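Local atomic coordinates of aminotransferase, class IV (Brucella abortus, PDB entry 4TVI), a protein that probably catalyses the pyridoxal phosphate-dependent transfer of the amino group of leucine, isoleucine and valine to 2-oxoglutarate in branched-chain amino acid metabolism. Residues V64-L70 against V120-Y126; D77-H81 against I241-R245; F267-I273 against F288-L293. All blocks are in the same frame, centred on the assembly; numbering follows the deposited sequence.

Contact 1: V64-L70 against V120-Y126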
loop_
_atom_site.group_PDB
_atom_site.type_symbol
_atom_site.label_atom_id
_atom_site.label_comp_id
_atom_site.label_asym_id
_atom_site.label_seq_id
_atom_site.Cartn_x
_atom_site.Cartn_y
_atom_site.Cartn_z
ATOM N N VAL A 64 -3.436 7.437 4.661
ATOM C CA VAL A 64 -3.775 8.297 3.535
ATOM C C VAL A 64 -3.099 9.645 3.716
ATOM O O VAL A 64 -2.712 10.007 4.830
ATOM C CB VAL A 64 -5.287 8.508 3.402
ATOM C CG1 VAL A 64 -5.975 7.183 3.166
ATOM C CG2 VAL A 64 -5.835 9.177 4.648
ATOM N N PHE A 65 -2.969 10.395 2.627
ATOM C CA PHE A 65 -2.307 11.687 2.684
ATOM C C PHE A 65 -2.857 12.628 1.625
ATOM O O PHE A 65 -3.557 12.202 0.709
ATOM C CB PHE A 65 -0.796 11.517 2.504
ATOM C CG PHE A 65 -0.392 11.115 1.114
ATOM C CD1 PHE A 65 -0.462 9.789 0.712
ATOM C CD2 PHE A 65 0.059 12.063 0.206
ATOM C CE1 PHE A 65 -0.089 9.414 -0.567
ATOM C CE2 PHE A 65 0.432 11.697 -1.076
ATOM C CZ PHE A 65 0.359 10.370 -1.465
ATOM N N ASP A 66 -2.541 13.911 1.752
ATOM C CA ASP A 66 -2.812 14.851 0.676
ATOM C C ASP A 66 -1.630 15.795 0.536
ATOM O O ASP A 66 -0.576 15.581 1.145
ATOM C CB ASP A 66 -4.109 15.620 0.919
ATOM C CG ASP A 66 -4.876 15.878 -0.366
ATOM O OD1 ASP A 66 -4.434 16.739 -1.155
ATOM O OD2 ASP A 66 -5.912 15.210 -0.589
ATOM N N GLY A 67 -1.782 16.813 -0.300
ATOM C CA GLY A 67 -0.702 17.752 -0.515
ATOM C C GLY A 67 -1.199 19.116 -0.928
ATOM O O GLY A 67 -1.893 19.244 -1.936
ATOM N N ALA A 68 -0.863 20.134 -0.141
ATOM C CA ALA A 68 -1.112 21.514 -0.541
ATOM C C ALA A 68 0.215 22.262 -0.633
ATOM O O ALA A 68 1.266 21.723 -0.277
ATOM C CB ALA A 68 -2.051 22.196 0.434
ATOM N N ARG A 69 0.173 23.506 -1.099
ATOM C CA ARG A 69 1.406 24.248 -1.345
ATOM C C ARG A 69 1.315 25.710 -0.922
ATOM O O ARG A 69 0.361 26.409 -1.264
ATOM C CB ARG A 69 1.775 24.172 -2.827
ATOM C CG ARG A 69 3.235 24.475 -3.143
ATOM C CD ARG A 69 4.143 23.288 -2.834
ATOM N NE ARG A 69 5.422 23.395 -3.529
ATOM C CZ ARG A 69 6.518 23.932 -3.004
ATOM N NH1 ARG A 69 6.493 24.412 -1.768
ATOM N NH2 ARG A 69 7.640 23.991 -3.713
ATOM N N LEU A 70 2.316 26.167 -0.178
ATOM C CA LEU A 70 2.500 27.591 0.072
ATOM C C LEU A 70 3.615 28.107 -0.828
ATOM O O LEU A 70 4.731 27.591 -0.791
ATOM C CB LEU A 70 2.837 27.858 1.540
ATOM C CG LEU A 70 3.366 29.263 1.845
ATOM C CD1 LEU A 70 2.288 30.319 1.601
ATOM C CD2 LEU A 70 3.926 29.350 3.269
ATOM N N VAL A 120 6.341 26.396 1.234
ATOM C CA VAL A 120 6.146 25.212 2.048
ATOM C C VAL A 120 5.267 24.175 1.344
ATOM O O VAL A 120 4.291 24.516 0.669
ATOM C CB VAL A 120 5.522 25.578 3.424
ATOM C CG1 VAL A 120 5.325 24.330 4.286
ATOM C CG2 VAL A 120 6.392 26.604 4.164
ATOM N N TYR A 121 5.658 22.914 1.493
ATOM C CA TYR A 121 4.862 21.760 1.107
ATOM C C TYR A 121 4.086 21.203 2.309
ATOM O O TYR A 121 4.662 20.890 3.358
ATOM C CB TYR A 121 5.769 20.704 0.473
ATOM C CG TYR A 121 5.153 19.337 0.303
ATOM C CD1 TYR A 121 3.978 19.151 -0.408
ATOM C CD2 TYR A 121 5.798 18.216 0.804
ATOM C CE1 TYR A 121 3.432 17.884 -0.566
ATOM C CE2 TYR A 121 5.272 16.956 0.645
ATOM C CZ TYR A 121 4.091 16.788 -0.037
ATOM O OH TYR A 121 3.586 15.513 -0.184
ATOM N N ILE A 122 2.769 21.116 2.139
ATOM C CA ILE A 122 1.837 20.770 3.211
ATOM C C ILE A 122 1.236 19.372 3.036
ATOM O O ILE A 122 0.481 19.141 2.090
ATOM C CB ILE A 122 0.684 21.797 3.276
ATOM C CG1 ILE A 122 1.233 23.223 3.385
ATOM C CG2 ILE A 122 -0.264 21.478 4.423
ATOM C CD1 ILE A 122 0.197 24.281 3.063
ATOM N N ARG A 123 1.563 18.441 3.931
ATOM C CA ARG A 123 1.048 17.076 3.813
ATOM C C ARG A 123 0.277 16.625 5.055
ATOM O O ARG A 123 0.876 16.250 6.063
ATOM C CB ARG A 123 2.181 16.078 3.533
ATOM C CG ARG A 123 1.682 14.623 3.369
ATOM C CD ARG A 123 2.799 13.648 2.991
ATOM N NE ARG A 123 3.846 13.587 4.009
ATOM C CZ ARG A 123 5.049 14.136 3.871
ATOM N NH1 ARG A 123 5.353 14.779 2.752
ATOM N NH2 ARG A 123 5.947 14.042 4.847
ATOM N N PRO A 124 -1.063 16.668 4.986
ATOM C CA PRO A 124 -1.921 16.065 6.012
ATOM C C PRO A 124 -1.907 14.541 5.907
ATOM O O PRO A 124 -1.850 14.022 4.793
ATOM C CB PRO A 124 -3.315 16.614 5.684
ATOM C CG PRO A 124 -3.099 17.702 4.680
ATOM C CD PRO A 124 -1.851 17.354 3.952
ATOM N N MET A 125 -1.964 13.841 7.036
ATOM C CA MET A 125 -1.930 12.379 7.022
ATOM C C MET A 125 -2.857 11.765 8.074
ATOM O O MET A 125 -2.885 12.202 9.223
ATOM C CB MET A 125 -0.501 11.882 7.240
ATOM C CG MET A 125 0.446 12.169 6.084
ATOM S SD MET A 125 2.154 11.709 6.441
ATOM C CE MET A 125 2.535 12.841 7.777
ATOM N N TYR A 126 -3.617 10.757 7.659
ATOM C CA TYR A 126 -4.467 9.970 8.549
ATOM C C TYR A 126 -4.065 8.504 8.459
ATOM O O TYR A 126 -3.687 8.039 7.385
ATOM C CB TYR A 126 -5.941 10.078 8.173
ATOM C CG TYR A 126 -6.675 11.334 8.572
ATOM C CD1 TYR A 126 -6.828 11.691 9.906
ATOM C CD2 TYR A 126 -7.286 12.123 7.609
ATOM C CE1 TYR A 126 -7.536 12.831 10.265
ATOM C CE2 TYR A 126 -7.991 13.252 7.956
ATOM C CZ TYR A 126 -8.114 13.606 9.283
ATOM O OH TYR A 126 -8.827 14.740 9.616
#

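Contact 2: D77-H81 against I241-R245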
loop_
_atom_site.group_PDB
_atom_site.type_symbol
_atom_site.label_atom_id
_atom_site.label_comp_id
_atom_site.label_asym_id
_atom_site.label_seq_id
_atom_site.Cartn_x
_atom_site.Cartn_y
_atom_site.Cartn_z
ATOM N N ASP A 77 -6.226 26.553 -3.290
ATOM C CA ASP A 77 -6.958 25.297 -3.137
ATOM C C ASP A 77 -6.557 24.523 -1.883
ATOM O O ASP A 77 -6.712 23.299 -1.829
ATOM C CB ASP A 77 -6.776 24.409 -4.378
ATOM C CG ASP A 77 -7.717 24.796 -5.517
ATOM O OD1 ASP A 77 -8.853 25.224 -5.227
ATOM O OD2 ASP A 77 -7.320 24.677 -6.700
ATOM N N LEU A 78 -6.047 25.232 -0.880
ATOM C CA LEU A 78 -5.756 24.611 0.414
ATOM C C LEU A 78 -7.027 24.001 1.001
ATOM O O LEU A 78 -6.981 22.965 1.665
ATOM C CB LEU A 78 -5.150 25.622 1.396
ATOM C CG LEU A 78 -4.973 25.134 2.842
ATOM C CD1 LEU A 78 -4.113 23.871 2.891
ATOM C CD2 LEU A 78 -4.366 26.230 3.713
ATOM N N ASP A 79 -8.163 24.652 0.763
ATOM C CA ASP A 79 -9.424 24.173 1.310
ATOM C C ASP A 79 -9.832 22.854 0.664
ATOM O O ASP A 79 -10.293 21.941 1.350
ATOM C CB ASP A 79 -10.530 25.222 1.140
ATOM C CG ASP A 79 -10.684 25.702 -0.302
ATOM O OD1 ASP A 79 -9.730 25.580 -1.097
ATOM O OD2 ASP A 79 -11.770 26.214 -0.639
ATOM N N ARG A 80 -9.641 22.747 -0.649
ATOM C CA ARG A 80 -9.996 21.524 -1.367
ATOM C C ARG A 80 -9.084 20.366 -0.971
ATOM O O ARG A 80 -9.546 19.248 -0.765
ATOM C CB ARG A 80 -9.931 21.738 -2.882
ATOM C CG ARG A 80 -10.847 22.836 -3.403
ATOM C CD ARG A 80 -11.150 22.619 -4.873
ATOM N NE ARG A 80 -11.947 21.411 -5.096
ATOM C CZ ARG A 80 -12.105 20.831 -6.282
ATOM N NH1 ARG A 80 -11.510 21.342 -7.352
ATOM N NH2 ARG A 80 -12.852 19.741 -6.401
ATOM N N HIS A 81 -7.790 20.643 -0.867
ATOM C CA HIS A 81 -6.821 19.632 -0.456
ATOM C C HIS A 81 -7.088 19.154 0.969
ATOM O O HIS A 81 -6.924 17.970 1.274
ATOM C CB HIS A 81 -5.394 20.174 -0.583
ATOM C CG HIS A 81 -4.888 20.230 -1.991
ATOM N ND1 HIS A 81 -4.632 19.097 -2.736
ATOM C CD2 HIS A 81 -4.585 21.280 -2.793
ATOM C CE1 HIS A 81 -4.190 19.447 -3.929
ATOM N NE2 HIS A 81 -4.155 20.768 -3.991
ATOM N N ILE A 241 -6.901 17.989 -7.981
ATOM C CA ILE A 241 -7.430 19.308 -7.669
ATOM C C ILE A 241 -6.766 20.379 -8.532
ATOM O O ILE A 241 -7.422 21.326 -8.977
ATOM C CB ILE A 241 -7.242 19.631 -6.177
ATOM C CG1 ILE A 241 -8.165 18.742 -5.343
ATOM C CG2 ILE A 241 -7.532 21.099 -5.893
ATOM C CD1 ILE A 241 -7.910 18.831 -3.886
ATOM N N THR A 242 -5.466 20.224 -8.777
ATOM C CA THR A 242 -4.747 21.154 -9.643
ATOM C C THR A 242 -5.263 21.019 -11.070
ATOM O O THR A 242 -5.455 22.012 -11.770
ATOM C CB THR A 242 -3.231 20.909 -9.626
ATOM O OG1 THR A 242 -2.802 20.613 -8.291
ATOM C CG2 THR A 242 -2.488 22.138 -10.146
ATOM N N ARG A 243 -5.486 19.773 -11.479
ATOM C CA ARG A 243 -6.048 19.440 -12.790
ATOM C C ARG A 243 -7.365 20.165 -13.045
ATOM O O ARG A 243 -7.532 20.817 -14.077
ATOM C CB ARG A 243 -6.260 17.925 -12.898
ATOM C CG ARG A 243 -7.083 17.475 -14.107
ATOM C CD ARG A 243 -7.548 16.037 -13.928
ATOM N NE ARG A 243 -8.275 15.554 -15.094
ATOM C CZ ARG A 243 -9.564 15.777 -15.315
ATOM N NH1 ARG A 243 -10.284 16.470 -14.435
ATOM N NH2 ARG A 243 -10.131 15.310 -16.418
ATOM N N GLN A 244 -8.288 20.063 -12.092
ATOM C CA GLN A 244 -9.593 20.704 -12.208
ATOM C C GLN A 244 -9.464 22.222 -12.280
ATOM O O GLN A 244 -10.195 22.877 -13.018
ATOM C CB GLN A 244 -10.485 20.319 -11.027
ATOM C CG GLN A 244 -10.805 18.832 -10.931
ATOM C CD GLN A 244 -11.484 18.475 -9.623
ATOM O OE1 GLN A 244 -12.346 19.207 -9.133
ATOM N NE2 GLN A 244 -11.082 17.354 -9.038
ATOM N N ARG A 245 -8.539 22.776 -11.501
ATOM C CA ARG A 245 -8.337 24.218 -11.477
ATOM C C ARG A 245 -7.834 24.712 -12.828
ATOM O O ARG A 245 -8.315 25.721 -13.342
ATOM C CB ARG A 245 -7.358 24.617 -10.368
ATOM C CG ARG A 245 -7.152 26.131 -10.249
ATOM C CD ARG A 245 -8.474 26.840 -9.944
ATOM N NE ARG A 245 -9.040 26.386 -8.679
ATOM C CZ ARG A 245 -10.231 26.743 -8.210
ATOM N NH1 ARG A 245 -11.005 27.571 -8.904
ATOM N NH2 ARG A 245 -10.647 26.271 -7.041
HETATM O O HOH W 1 -9.331 22.859 -7.945
HETATM O O HOH W 2 -3.119 22.193 -6.092
#

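Contact 3: F267-I273 against F288-L293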
loop_
_atom_site.group_PDB
_atom_site.type_symbol
_atom_site.label_atom_id
_atom_site.label_comp_id
_atom_site.label_asym_id
_atom_site.label_seq_id
_atom_site.Cartn_x
_atom_site.Cartn_y
_atom_site.Cartn_z
ATOM N N PHE A 267 -0.808 10.907 -27.543
ATOM C CA PHE A 267 0.316 11.656 -26.992
ATOM C C PHE A 267 1.518 11.616 -27.931
ATOM O O PHE A 267 2.373 12.499 -27.894
ATOM C CB PHE A 267 0.665 11.127 -25.601
ATOM C CG PHE A 267 -0.330 11.537 -24.550
ATOM C CD1 PHE A 267 -1.504 10.822 -24.369
ATOM C CD2 PHE A 267 -0.101 12.650 -23.762
ATOM C CE1 PHE A 267 -2.431 11.209 -23.418
ATOM C CE2 PHE A 267 -1.021 13.041 -22.801
ATOM C CZ PHE A 267 -2.189 12.317 -22.631
ATOM N N ARG A 268 1.570 10.606 -28.789
ATOM C CA ARG A 268 2.594 10.557 -29.823
ATOM C C ARG A 268 2.413 11.742 -30.782
ATOM O O ARG A 268 3.384 12.236 -31.355
ATOM C CB ARG A 268 2.548 9.230 -30.592
ATOM C CG ARG A 268 2.806 7.987 -29.741
ATOM C CD ARG A 268 4.251 7.895 -29.267
ATOM N NE ARG A 268 4.515 6.620 -28.599
ATOM C CZ ARG A 268 5.528 6.400 -27.763
ATOM N NH1 ARG A 268 6.383 7.373 -27.473
ATOM N NH2 ARG A 268 5.681 5.205 -27.208
ATOM N N GLU A 269 1.171 12.197 -30.946
ATOM C CA GLU A 269 0.870 13.268 -31.899
ATOM C C GLU A 269 0.792 14.641 -31.258
ATOM O O GLU A 269 0.500 15.615 -31.942
ATOM C CB GLU A 269 -0.473 13.038 -32.593
ATOM C CG GLU A 269 -0.834 11.614 -32.890
ATOM C CD GLU A 269 -2.332 11.429 -33.089
ATOM O OE1 GLU A 269 -3.064 12.441 -33.136
ATOM O OE2 GLU A 269 -2.777 10.269 -33.201
ATOM N N ALA A 270 1.030 14.723 -29.953
ATOM C CA ALA A 270 0.844 15.990 -29.249
ATOM C C ALA A 270 1.821 17.071 -29.704
ATOM O O ALA A 270 2.997 16.797 -29.960
ATOM C CB ALA A 270 0.965 15.775 -27.756
ATOM N N ASP A 271 1.319 18.300 -29.807
ATOM C CA ASP A 271 2.168 19.462 -30.035
ATOM C C ASP A 271 2.880 19.795 -28.731
ATOM O O ASP A 271 4.063 20.139 -28.717
ATOM C CB ASP A 271 1.358 20.666 -30.527
ATOM C CG ASP A 271 0.661 20.402 -31.847
ATOM O OD1 ASP A 271 1.204 19.624 -32.655
ATOM O OD2 ASP A 271 -0.425 20.978 -32.078
ATOM N N GLU A 272 2.131 19.701 -27.636
ATOM C CA GLU A 272 2.674 19.912 -26.299
ATOM C C GLU A 272 2.145 18.861 -25.340
ATOM O O GLU A 272 1.034 18.359 -25.503
ATOM C CB GLU A 272 2.310 21.300 -25.750
ATOM C CG GLU A 272 2.420 22.462 -26.720
ATOM C CD GLU A 272 1.985 23.769 -26.081
ATOM O OE1 GLU A 272 2.050 23.867 -24.834
ATOM O OE2 GLU A 272 1.580 24.698 -26.816
ATOM N N ILE A 273 2.940 18.554 -24.323
ATOM C CA ILE A 273 2.502 17.711 -23.225
ATOM C C ILE A 273 2.901 18.386 -21.915
ATOM O O ILE A 273 4.010 18.919 -21.798
ATOM C CB ILE A 273 3.120 16.286 -23.286
ATOM C CG1 ILE A 273 2.878 15.639 -24.652
ATOM C CG2 ILE A 273 2.550 15.402 -22.180
ATOM C CD1 ILE A 273 3.488 14.243 -24.789
ATOM N N PHE A 288 9.054 12.651 -25.140
ATOM C CA PHE A 288 8.338 11.384 -25.091
ATOM C C PHE A 288 9.094 10.384 -25.953
ATOM O O PHE A 288 8.992 10.414 -27.178
ATOM C CB PHE A 288 6.889 11.551 -25.562
ATOM C CG PHE A 288 6.029 10.334 -25.348
ATOM C CD1 PHE A 288 6.484 9.255 -24.598
ATOM C CD2 PHE A 288 4.758 10.270 -25.897
ATOM C CE1 PHE A 288 5.690 8.139 -24.404
ATOM C CE2 PHE A 288 3.960 9.157 -25.709
ATOM C CZ PHE A 288 4.426 8.088 -24.961
ATOM N N ASP A 289 9.871 9.527 -25.296
ATOM C CA ASP A 289 10.774 8.603 -25.967
ATOM C C ASP A 289 11.658 9.339 -26.983
ATOM O O ASP A 289 12.432 10.218 -26.608
ATOM C CB ASP A 289 9.986 7.465 -26.625
ATOM C CG ASP A 289 9.415 6.486 -25.603
ATOM O OD1 ASP A 289 10.209 5.828 -24.893
ATOM O OD2 ASP A 289 8.175 6.377 -25.501
ATOM N N GLU A 290 11.539 8.992 -28.260
ATOM C CA GLU A 290 12.431 9.544 -29.276
ATOM C C GLU A 290 12.037 10.942 -29.759
ATOM O O GLU A 290 12.783 11.576 -30.513
ATOM C CB GLU A 290 12.511 8.594 -30.472
ATOM C CG GLU A 290 13.483 7.445 -30.266
ATOM C CD GLU A 290 13.499 6.474 -31.436
ATOM O OE1 GLU A 290 13.108 6.881 -32.551
ATOM O OE2 GLU A 290 13.908 5.309 -31.237
ATOM N N ARG A 291 10.863 11.416 -29.350
ATOM C CA ARG A 291 10.401 12.721 -29.799
ATOM C C ARG A 291 10.599 13.772 -28.711
ATOM O O ARG A 291 9.944 13.734 -27.668
ATOM C CB ARG A 291 8.934 12.659 -30.232
ATOM C CG ARG A 291 8.407 13.982 -30.765
ATOM C CD ARG A 291 6.947 13.902 -31.182
ATOM N NE ARG A 291 6.515 15.156 -31.791
ATOM C CZ ARG A 291 5.286 15.653 -31.702
ATOM N NH1 ARG A 291 4.351 15.000 -31.028
ATOM N NH2 ARG A 291 4.995 16.806 -32.284
ATOM N N LYS A 292 11.508 14.708 -28.961
ATOM C CA LYS A 292 11.716 15.825 -28.053
ATOM C C LYS A 292 10.581 16.823 -28.245
ATOM O O LYS A 292 10.077 16.990 -29.357
ATOM C CB LYS A 292 13.074 16.486 -28.303
ATOM N N LEU A 293 10.173 17.482 -27.167
ATOM C CA LEU A 293 9.103 18.471 -27.258
ATOM C C LEU A 293 9.488 19.773 -26.584
ATOM O O LEU A 293 10.069 19.775 -25.498
ATOM C CB LEU A 293 7.818 17.934 -26.626
ATOM C CG LEU A 293 7.220 16.683 -27.265
ATOM C CD1 LEU A 293 6.081 16.170 -26.415
ATOM C CD2 LEU A 293 6.758 16.976 -28.684
HETATM O O HOH W 3 7.007 9.754 -28.940
HETATM O O HOH W 4 7.694 3.765 -25.332
#

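Contact 1: V64-L70 against V120-Y126
A68 and I122 face each other at the apolar centre, their CB atoms 4.0 Å apart, and the same face of this antiparallel strand pair carries L70 beside V120 and V64 beside Y126. Strands 64-70 and 120-128 are the last two of a five-stranded antiparallel sheet of the class IV aminotransferase fold, 64-70 being an outermost strand within this chain. V120 sets CG1 anti to its backbone N (chi1 -180°), which leaves CG2 to meet L70 CD2 at 3.8 Å. At the far end V64 CG2 comes in at the edge of the Y126 ring and rests on Y126 CB. Helices 78-91 and 100-111 cover this side.

Main-chain bonds pair the ends closely: L70 N donates to V120 O over 2.7 Å, and V64 N to Y126 O over 2.8 Å. Between them the strand breaks at D66 and G67, yet D66 N still reaches P124 O at 3.1 Å. The carboxylate of D66 turns out of the sheet to R84 and H81, with OD1 also taking the N-H of G67.

The other face carries F65, R69, Y121 and M125. F65 CB packs on M125 CG, and its ring meets W59 of the second subunit edge-to-face; R123, in cation-pi contact with the same W59, donates from NH2 to A53 O of that subunit. At the polar edge R69, held by M279 O and I152 O, bends at chi2 (78°) and brings NH1 to V120 O, a weak bond of 3.3 Å.

Contact 2: D77-H81 against I241-R245
R80 crosses from the first turn of helix 78-91 to the first turn of helix 241-252, where the cofactor phosphate is bound. Its CB lies 3.7 Å from I241 CD1, and CD passes I241 CG2 at 4.1 Å. The chain then bends at chi3 (67°), bringing the guanidinium end-on to Q244: NH1 and NH2 both donate to OE1, at 2.9 and 2.8 Å. OE1 lies in the guanidinium plane, but the guanidinium and the Q244 amide are turned 69° apart, and both nitrogens approach from one face of the amide. NH1 also holds a water that donates to D77 OD2 and I241 O.

Beside it, R245 grips D77 side-on, NE to OD2 and NH2 to OD1, with the two groups nearly coplanar. I241 packs CG2 against D77 CB and sets CD1 over one face of the H81 imidazole in a CH-pi contact, 3.8 Å from the ring centroid. H81 ND1 is hydrogen-bonded to D66 OD1.

I241 N and T242 OG1 bind the phosphate of the pyridoxal-lysine at position 180, so the contact joins this phosphate-binding turn to the start of helix 78-91. A second water bridges the two sides, 2.7 Å from both H81 NE2 and T242 OG1.

Contact 3: F267-I273 against F288-L293
R268 lays its guanidinium flat on the F288 ring, the planes 14° apart and the centres 3.8 Å from one another. This is a cation-pi stack: NH1 sits over the middle of the ring, while F288 CZ lies under the rim of the guanidinium. The arginine reaches it by turning at chi2 (-70°), which folds a side chain that starts away from 288-293 back across the phenyl group. At its end it grips D289 end-on. NH1 donates to OD2 at 2.8 Å on the anti lone pair, and NH2 reaches the same oxygen at 3.2 Å from above the carboxylate plane. Stack and salt bridge together fix the rotation of the guanidinium.

R291 reaches over as an extended chain that carries NH1 to the carbonyls at and just after the end of helix 264-268. A270 O lies nearest, so close that the bond is doubtful, with R268 O 2.9 Å from the same nitrogen. L293 CD2 lies over the centre of one face of this guanidinium, and L293 CD1 packs against I273 CD1 at 3.6 Å. F267 CB touches F288 CE2 at 3.8 Å, at the ring that R268 covers.

What sets these groups in place is a type II' beta turn from F288 to R291, closed by backbone bonds in both directions between its end residues. Water adds to the frame: one accepts from R268 NH1 and donates to F288 O, and another joins R268 NH2 to D289 OD2. D289 OD1 is held by T163.

Around this corner of the large mixed sheet, F267 and F288 both pack on L204 of strand 202-206. F288 also touches I162 of strand 160-164, while D271 and E272 form a classic beta bulge opposite V223 of strand 219-224.

Contact 1 is the buried one, a main-chain pairing within the five-stranded sheet, and it alone of the three meets the second subunit. Contact 2, partly buried, joins two helix starts through side chains and water beside the cofactor phosphate. The two touch: strand 64-70 leads on to helix 78-91, and A68 packs on L78. Contact 3 belongs to the mixed sheet near the surface, about 31 Å from contact 1 and 27 Å from contact 2, centre to centre. Arginine-carboxylate salt bridges serve contacts 2 and 3, but only contact 3 lays the guanidinium of its salt bridge flat on an aromatic ring.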